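Local coordinates for hemolysin activator protein CdiB (Acinetobacter baumannii ACICU, PDB 6WIL), which probably secretes the CdiA toxin across the outer membrane as the TpsB (Omp85-type) transporter of a contact-dependent growth inhibition system, at residues Y281-Q292 against N311-V322. Residues are numbered along the deposited sequence; the frame is centred on the assembly and turned at random.
With SO4 (sulfate ion), chain B.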
ATOM      1  N   TYR A 281      15.187  -1.892  -1.368  1.00 35.21           N
ATOM      2  CA  TYR A 281      13.998  -2.642  -0.994  1.00 40.70           C
ATOM      3  C   TYR A 281      13.409  -2.198   0.338  1.00 41.14           C
ATOM      4  O   TYR A 281      12.273  -2.576   0.647  1.00 43.03           O
ATOM      5  CB  TYR A 281      14.307  -4.141  -0.940  1.00 46.27           C
ATOM      6  CG  TYR A 281      14.346  -4.836  -2.280  1.00 39.28           C
ATOM      7  CD1 TYR A 281      13.200  -4.943  -3.062  1.00 46.58           C
ATOM      8  CD2 TYR A 281      15.528  -5.398  -2.757  1.00 48.58           C
ATOM      9  CE1 TYR A 281      13.231  -5.572  -4.286  1.00 41.60           C
ATOM     10  CE2 TYR A 281      15.565  -6.033  -3.980  1.00 35.25           C
ATOM     11  CZ  TYR A 281      14.418  -6.120  -4.739  1.00 32.26           C
ATOM     12  OH  TYR A 281      14.458  -6.753  -5.957  1.00 44.54           O
ATOM     13  N   TYR A 282      14.142  -1.415   1.123  1.00 37.64           N
ATOM     14  CA  TYR A 282      13.652  -0.962   2.411  1.00 36.33           C
ATOM     15  C   TYR A 282      12.850   0.321   2.260  1.00 39.14           C
ATOM     16  O   TYR A 282      12.904   1.004   1.234  1.00 52.19           O
ATOM     17  CB  TYR A 282      14.813  -0.744   3.380  1.00 40.53           C
ATOM     18  CG  TYR A 282      15.453  -2.028   3.844  1.00 37.02           C
ATOM     19  CD1 TYR A 282      16.428  -2.648   3.081  1.00 48.08           C
ATOM     20  CD2 TYR A 282      15.071  -2.630   5.037  1.00 40.28           C
ATOM     21  CE1 TYR A 282      17.010  -3.829   3.490  1.00 55.05           C
ATOM     22  CE2 TYR A 282      15.650  -3.815   5.455  1.00 56.12           C
ATOM     23  CZ  TYR A 282      16.619  -4.409   4.673  1.00 58.41           C
ATOM     24  OH  TYR A 282      17.196  -5.586   5.089  1.00 74.42           O
ATOM     25  N   ASP A 283      12.091   0.636   3.304  1.00 42.69           N
ATOM     26  CA  ASP A 283      11.355   1.889   3.375  1.00 44.86           C
ATOM     27  C   ASP A 283      11.382   2.369   4.814  1.00 41.03           C
ATOM     28  O   ASP A 283      11.083   1.597   5.727  1.00 40.20           O
ATOM     29  CB  ASP A 283       9.913   1.716   2.881  1.00 34.82           C
ATOM     30  CG  ASP A 283       9.372   2.969   2.197  1.00 58.66           C
ATOM     31  OD1 ASP A 283      10.143   3.934   2.019  1.00 59.99           O
ATOM     32  OD2 ASP A 283       8.177   2.985   1.833  1.00 68.80           O
ATOM     33  N   LEU A 284      11.744   3.632   5.017  1.00 40.59           N
ATOM     34  CA  LEU A 284      11.823   4.225   6.347  1.00 33.86           C
ATOM     35  C   LEU A 284      10.831   5.370   6.440  1.00 43.04           C
ATOM     36  O   LEU A 284      10.753   6.202   5.532  1.00 37.74           O
ATOM     37  CB  LEU A 284      13.228   4.745   6.664  1.00 38.87           C
ATOM     38  CG  LEU A 284      14.362   3.751   6.904  1.00 54.59           C
ATOM     39  CD1 LEU A 284      14.767   3.046   5.622  1.00 59.59           C
ATOM     40  CD2 LEU A 284      15.551   4.471   7.520  1.00 51.57           C
ATOM     41  N   GLY A 285      10.080   5.415   7.527  1.00 39.85           N
ATOM     42  CA  GLY A 285       9.105   6.470   7.718  1.00 35.58           C
ATOM     43  C   GLY A 285       9.008   6.860   9.173  1.00 44.30           C
ATOM     44  O   GLY A 285       9.246   6.053  10.074  1.00 37.60           O
ATOM     45  N   PHE A 286       8.673   8.126   9.399  1.00 41.73           N
ATOM     46  CA  PHE A 286       8.315   8.557  10.738  1.00 46.95           C
ATOM     47  C   PHE A 286       7.216   9.598  10.628  1.00 41.03           C
ATOM     48  O   PHE A 286       7.138  10.343   9.650  1.00 43.61           O
ATOM     49  CB  PHE A 286       9.532   9.069  11.533  1.00 49.27           C
ATOM     50  CG  PHE A 286       9.904  10.500  11.268  1.00 48.84           C
ATOM     51  CD1 PHE A 286       9.240  11.537  11.907  1.00 66.74           C
ATOM     52  CD2 PHE A 286      10.965  10.807  10.434  1.00 64.42           C
ATOM     53  CE1 PHE A 286       9.591  12.853  11.677  1.00 70.32           C
ATOM     54  CE2 PHE A 286      11.330  12.122  10.206  1.00 58.92           C
ATOM     55  CZ  PHE A 286      10.638  13.147  10.826  1.00 72.17           C
ATOM     56  N   SER A 287       6.346   9.620  11.629  1.00 40.81           N
ATOM     57  CA  SER A 287       5.214  10.528  11.637  1.00 42.10           C
ATOM     58  C   SER A 287       4.977  11.024  13.055  1.00 46.28           C
ATOM     59  O   SER A 287       5.446  10.438  14.035  1.00 39.93           O
ATOM     60  CB  SER A 287       3.947   9.860  11.083  1.00 43.79           C
ATOM     61  OG  SER A 287       3.745   8.583  11.658  1.00 56.42           O
ATOM     62  N   TYR A 288       4.242  12.126  13.148  1.00 48.24           N
ATOM     63  CA  TYR A 288       3.914  12.735  14.427  1.00 41.96           C
ATOM     64  C   TYR A 288       2.560  13.406  14.284  1.00 34.47           C
ATOM     65  O   TYR A 288       2.306  14.084  13.285  1.00 40.37           O
ATOM     66  CB  TYR A 288       4.993  13.742  14.847  1.00 43.47           C
ATOM     67  CG  TYR A 288       4.619  14.648  16.004  1.00 49.45           C
ATOM     68  CD1 TYR A 288       4.828  14.256  17.320  1.00 51.57           C
ATOM     69  CD2 TYR A 288       4.079  15.908  15.775  1.00 41.26           C
ATOM     70  CE1 TYR A 288       4.498  15.092  18.375  1.00 50.36           C
ATOM     71  CE2 TYR A 288       3.747  16.746  16.818  1.00 49.37           C
ATOM     72  CZ  TYR A 288       3.957  16.333  18.118  1.00 55.91           C
ATOM     73  OH  TYR A 288       3.624  17.169  19.158  1.00 71.62           O
ATOM     74  N   ASN A 289       1.693  13.201  15.271  1.00 43.56           N
ATOM     75  CA  ASN A 289       0.367  13.798  15.272  1.00 46.05           C
ATOM     76  C   ASN A 289       0.134  14.498  16.600  1.00 45.61           C
ATOM     77  O   ASN A 289       0.398  13.927  17.662  1.00 43.38           O
ATOM     78  CB  ASN A 289      -0.720  12.746  15.029  1.00 42.42           C
ATOM     79  CG  ASN A 289      -2.114  13.336  15.077  1.00 62.91           C
ATOM     80  OD1 ASN A 289      -2.931  12.964  15.919  1.00 66.69           O
ATOM     81  ND2 ASN A 289      -2.388  14.278  14.181  1.00 58.10           N
ATOM     82  N   ASP A 290      -0.356  15.732  16.535  1.00 46.30           N
ATOM     83  CA  ASP A 290      -0.742  16.505  17.707  1.00 37.57           C
ATOM     84  C   ASP A 290      -2.219  16.841  17.577  1.00 49.12           C
ATOM     85  O   ASP A 290      -2.643  17.408  16.564  1.00 49.89           O
ATOM     86  CB  ASP A 290       0.101  17.780  17.829  1.00 36.91           C
ATOM     87  CG  ASP A 290       0.091  18.362  19.236  1.00 77.45           C
ATOM     88  OD1 ASP A 290      -1.002  18.507  19.825  1.00 77.73           O
ATOM     89  OD2 ASP A 290       1.184  18.676  19.755  1.00 89.74           O
ATOM     90  N   TYR A 291      -3.002  16.474  18.588  1.00 37.20           N
ATOM     91  CA  TYR A 291      -4.448  16.641  18.548  1.00 50.55           C
ATOM     92  C   TYR A 291      -4.911  17.404  19.779  1.00 51.12           C
ATOM     93  O   TYR A 291      -4.517  17.078  20.903  1.00 47.14           O
ATOM     94  CB  TYR A 291      -5.150  15.282  18.467  1.00 42.75           C
ATOM     95  CG  TYR A 291      -6.656  15.371  18.497  1.00 43.81           C
ATOM     96  CD1 TYR A 291      -7.363  15.855  17.406  1.00 45.21           C
ATOM     97  CD2 TYR A 291      -7.371  14.964  19.614  1.00 50.09           C
ATOM     98  CE1 TYR A 291      -8.741  15.939  17.429  1.00 54.48           C
ATOM     99  CE2 TYR A 291      -8.747  15.043  19.646  1.00 50.75           C
ATOM    100  CZ  TYR A 291      -9.429  15.531  18.553  1.00 54.02           C
ATOM    101  OH  TYR A 291     -10.802  15.610  18.586  1.00 59.68           O
ATOM    102  N   GLN A 292      -5.746  18.418  19.566  1.00 51.45           N
ATOM    103  CA  GLN A 292      -6.292  19.227  20.645  1.00 48.41           C
ATOM    104  C   GLN A 292      -7.787  19.411  20.439  1.00 48.54           C
ATOM    105  O   GLN A 292      -8.276  19.425  19.306  1.00 50.53           O
ATOM    106  CB  GLN A 292      -5.607  20.595  20.732  1.00 37.11           C
ATOM    107  CG  GLN A 292      -4.289  20.568  21.482  1.00 58.26           C
ATOM    108  CD  GLN A 292      -3.207  21.373  20.792  1.00 78.26           C
ATOM    109  OE1 GLN A 292      -3.326  21.716  19.615  1.00 87.38           O
ATOM    110  NE2 GLN A 292      -2.134  21.670  21.519  1.00 69.78           N
ATOM    111  N   ASN A 311      -5.171  17.462  25.215  1.00 44.24           N
ATOM    112  CA  ASN A 311      -4.225  17.314  24.123  1.00 52.98           C
ATOM    113  C   ASN A 311      -3.779  15.861  24.013  1.00 51.59           C
ATOM    114  O   ASN A 311      -3.890  15.080  24.961  1.00 58.69           O
ATOM    115  CB  ASN A 311      -3.011  18.230  24.324  1.00 43.40           C
ATOM    116  CG  ASN A 311      -2.404  18.095  25.706  1.00 62.33           C
ATOM    117  OD1 ASN A 311      -2.765  18.829  26.626  1.00 61.66           O
ATOM    118  ND2 ASN A 311      -1.482  17.150  25.861  1.00 57.45           N
ATOM    119  N   SER A 312      -3.272  15.507  22.834  1.00 51.34           N
ATOM    120  CA  SER A 312      -2.807  14.152  22.574  1.00 49.57           C
ATOM    121  C   SER A 312      -1.697  14.204  21.535  1.00 53.04           C
ATOM    122  O   SER A 312      -1.825  14.900  20.524  1.00 44.33           O
ATOM    123  CB  SER A 312      -3.953  13.259  22.089  1.00 39.63           C
ATOM    124  OG  SER A 312      -3.703  11.897  22.381  1.00 62.91           O
ATOM    125  N   GLN A 313      -0.610  13.482  21.795  1.00 48.93           N
ATOM    126  CA  GLN A 313       0.523  13.414  20.885  1.00 47.05           C
ATOM    127  C   GLN A 313       0.814  11.957  20.558  1.00 47.49           C
ATOM    128  O   GLN A 313       0.628  11.070  21.396  1.00 37.01           O
ATOM    129  CB  GLN A 313       1.784  14.073  21.479  1.00 30.36           C
ATOM    130  CG  GLN A 313       1.614  15.531  21.884  1.00 49.01           C
ATOM    131  CD  GLN A 313       0.896  15.695  23.213  1.00 65.04           C
ATOM    132  OE1 GLN A 313      -0.245  16.152  23.260  1.00 57.95           O
ATOM    133  NE2 GLN A 313       1.563  15.323  24.301  1.00 60.93           N
ATOM    134  N   GLN A 314       1.278  11.714  19.334  1.00 46.11           N
ATOM    135  CA  GLN A 314       1.619  10.365  18.900  1.00 39.96           C
ATOM    136  C   GLN A 314       2.806  10.425  17.953  1.00 47.97           C
ATOM    137  O   GLN A 314       2.784  11.177  16.976  1.00 44.83           O
ATOM    138  CB  GLN A 314       0.427   9.685  18.217  1.00 39.04           C
ATOM    139  CG  GLN A 314       0.617   8.198  17.963  1.00 59.14           C
ATOM    140  CD  GLN A 314      -0.683   7.509  17.591  1.00 78.69           C
ATOM    141  OE1 GLN A 314      -1.746   8.135  17.573  1.00 74.51           O
ATOM    142  NE2 GLN A 314      -0.608   6.217  17.289  1.00 82.63           N
ATOM    143  N   ALA A 315       3.836   9.637  18.249  1.00 52.30           N
ATOM    144  CA  ALA A 315       5.038   9.558  17.431  1.00 34.40           C
ATOM    145  C   ALA A 315       5.224   8.128  16.945  1.00 45.44           C
ATOM    146  O   ALA A 315       5.058   7.178  17.716  1.00 44.88           O
ATOM    147  CB  ALA A 315       6.273  10.013  18.216  1.00 34.93           C
ATOM    148  N   ASN A 316       5.569   7.977  15.665  1.00 39.84           N
ATOM    149  CA  ASN A 316       5.699   6.662  15.050  1.00 40.84           C
ATOM    150  C   ASN A 316       6.968   6.576  14.220  1.00 37.43           C
ATOM    151  O   ASN A 316       7.332   7.526  13.524  1.00 43.56           O
ATOM    152  CB  ASN A 316       4.501   6.330  14.151  1.00 37.13           C
ATOM    153  CG  ASN A 316       3.274   5.929  14.939  1.00 55.36           C
ATOM    154  OD1 ASN A 316       2.986   6.490  15.995  1.00 78.40           O
ATOM    155  ND2 ASN A 316       2.543   4.944  14.430  1.00 78.82           N
ATOM    156  N   LEU A 317       7.622   5.420  14.286  1.00 39.89           N
ATOM    157  CA  LEU A 317       8.761   5.091  13.440  1.00 48.39           C
ATOM    158  C   LEU A 317       8.460   3.787  12.712  1.00 48.25           C
ATOM    159  O   LEU A 317       8.066   2.799  13.341  1.00 42.92           O
ATOM    160  CB  LEU A 317      10.040   4.965  14.271  1.00 40.82           C
ATOM    161  CG  LEU A 317      11.356   4.758  13.527  1.00 55.05           C
ATOM    162  CD1 LEU A 317      11.906   6.083  13.006  1.00 49.59           C
ATOM    163  CD2 LEU A 317      12.358   4.070  14.433  1.00 52.83           C
ATOM    164  N   ASN A 318       8.635   3.784  11.390  1.00 47.33           N
ATOM    165  CA  ASN A 318       8.262   2.649  10.555  1.00 40.92           C
ATOM    166  C   ASN A 318       9.441   2.169   9.721  1.00 40.82           C
ATOM    167  O   ASN A 318      10.225   2.975   9.209  1.00 45.50           O
ATOM    168  CB  ASN A 318       7.103   3.000   9.616  1.00 42.03           C
ATOM    169  CG  ASN A 318       5.874   3.456  10.357  1.00 48.81           C
ATOM    170  OD1 ASN A 318       5.783   3.314  11.573  1.00 55.17           O
ATOM    171  ND2 ASN A 318       4.911   4.000   9.624  1.00 72.55           N
ATOM    172  N   LEU A 319       9.544   0.849   9.572  1.00 33.26           N
ATOM    173  CA  LEU A 319      10.512   0.224   8.680  1.00 42.95           C
ATOM    174  C   LEU A 319       9.841  -0.949   7.982  1.00 34.97           C
ATOM    175  O   LEU A 319       9.303  -1.840   8.645  1.00 37.51           O
ATOM    176  CB  LEU A 319      11.757  -0.256   9.437  1.00 34.20           C
ATOM    177  CG  LEU A 319      12.866  -0.861   8.568  1.00 40.40           C
ATOM    178  CD1 LEU A 319      13.341   0.142   7.526  1.00 37.53           C
ATOM    179  CD2 LEU A 319      14.040  -1.349   9.411  1.00 41.08           C
ATOM    180  N   SER A 320       9.862  -0.941   6.653  1.00 35.73           N
ATOM    181  CA  SER A 320       9.314  -2.029   5.861  1.00 37.46           C
ATOM    182  C   SER A 320      10.342  -2.470   4.831  1.00 38.81           C
ATOM    183  O   SER A 320      11.214  -1.697   4.429  1.00 36.87           O
ATOM    184  CB  SER A 320       8.010  -1.628   5.157  1.00 35.94           C
ATOM    185  OG  SER A 320       8.249  -0.705   4.113  1.00 37.62           O
ATOM    186  N   ARG A 321      10.234  -3.726   4.409  1.00 38.65           N
ATOM    187  CA  ARG A 321      11.151  -4.281   3.424  1.00 35.60           C
ATOM    188  C   ARG A 321      10.365  -5.117   2.433  1.00 37.04           C
ATOM    189  O   ARG A 321       9.594  -5.993   2.833  1.00 40.65           O
ATOM    190  CB  ARG A 321      12.236  -5.135   4.090  1.00 39.62           C
ATOM    191  CG  ARG A 321      13.435  -5.406   3.197  1.00 55.95           C
ATOM    192  CD  ARG A 321      13.950  -6.827   3.359  1.00 54.56           C
ATOM    193  NE  ARG A 321      15.328  -6.964   2.893  1.00 75.93           N
ATOM    194  CZ  ARG A 321      15.678  -7.149   1.625  1.00 75.73           C
ATOM    195  NH1 ARG A 321      14.753  -7.219   0.677  1.00 64.45           N
ATOM    196  NH2 ARG A 321      16.960  -7.260   1.302  1.00 72.88           N
ATOM    197  N   VAL A 322      10.555  -4.843   1.143  1.00 40.80           N
ATOM    198  CA  VAL A 322       9.961  -5.682   0.108  1.00 47.02           C
ATOM    199  C   VAL A 322      10.668  -7.030   0.115  1.00 46.97           C
ATOM    200  O   VAL A 322      11.892  -7.106  -0.041  1.00 59.51           O
ATOM    201  CB  VAL A 322      10.052  -5.013  -1.268  1.00 51.48           C
ATOM    202  CG1 VAL A 322       9.644  -5.997  -2.354  1.00 37.87           C
ATOM    203  CG2 VAL A 322       9.177  -3.771  -1.314  1.00 34.09           C
TER
HETATM  204  S   SO4 B 601      19.414  -6.290  -0.802  0.83 76.78           S
HETATM  205  O1  SO4 B 601      18.494  -7.298  -1.324  0.83 53.65           O
HETATM  206  O2  SO4 B 601      18.880  -5.752   0.448  0.83 70.70           O
HETATM  207  O3  SO4 B 601      19.563  -5.218  -1.787  0.83 62.97           O
HETATM  208  O4  SO4 B 601      20.720  -6.891  -0.546  0.83 77.00           O
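Tyr281 O accepts a hydrogen bond from Val322 N (2.9 Å), the first of a run of backbone bonds in unbroken antiparallel register that ends with the reciprocal pair formed by Tyr291 and Ser312. Arg321 lies across the Tyr282 ring. Arg321 CG, placed by a chi1 of -163° anti to the backbone N, lies 3.6 Å from the centroid of the Tyr282 ring, over its face, in a CH-pi contact. Beyond it, Arg321 NE gives a weak, bent hydrogen bond to Tyr282 OH (3.2 Å). The guanidinium is held at two further corners: Arg321 NH1 donates to Val322 O and Arg321 NH2 to O1 (3.0 Å) of a sulfate, probably from the crystallisation liquor, that is also hydrogen-bonded to Arg173. The two strands are neighbours in the 16-stranded transmembrane barrel of the TpsB family, and their side chains alternate between its surfaces. Outward, Leu319 CD1 packs against Leu284 CD1 (3.8 Å), the two leucines side by side, and Leu317 CD1 approaches Phe286 CB (4.1 Å). Polar side chains line the lumen. Asp283, whose CB meets Ser320 OG (3.2 Å), turns its carboxylate away to a salt bridge with Arg183, while Asn289 OD1 accepts a hydrogen bond from Gln14 of the helix 8-27 that occupies the barrel interior.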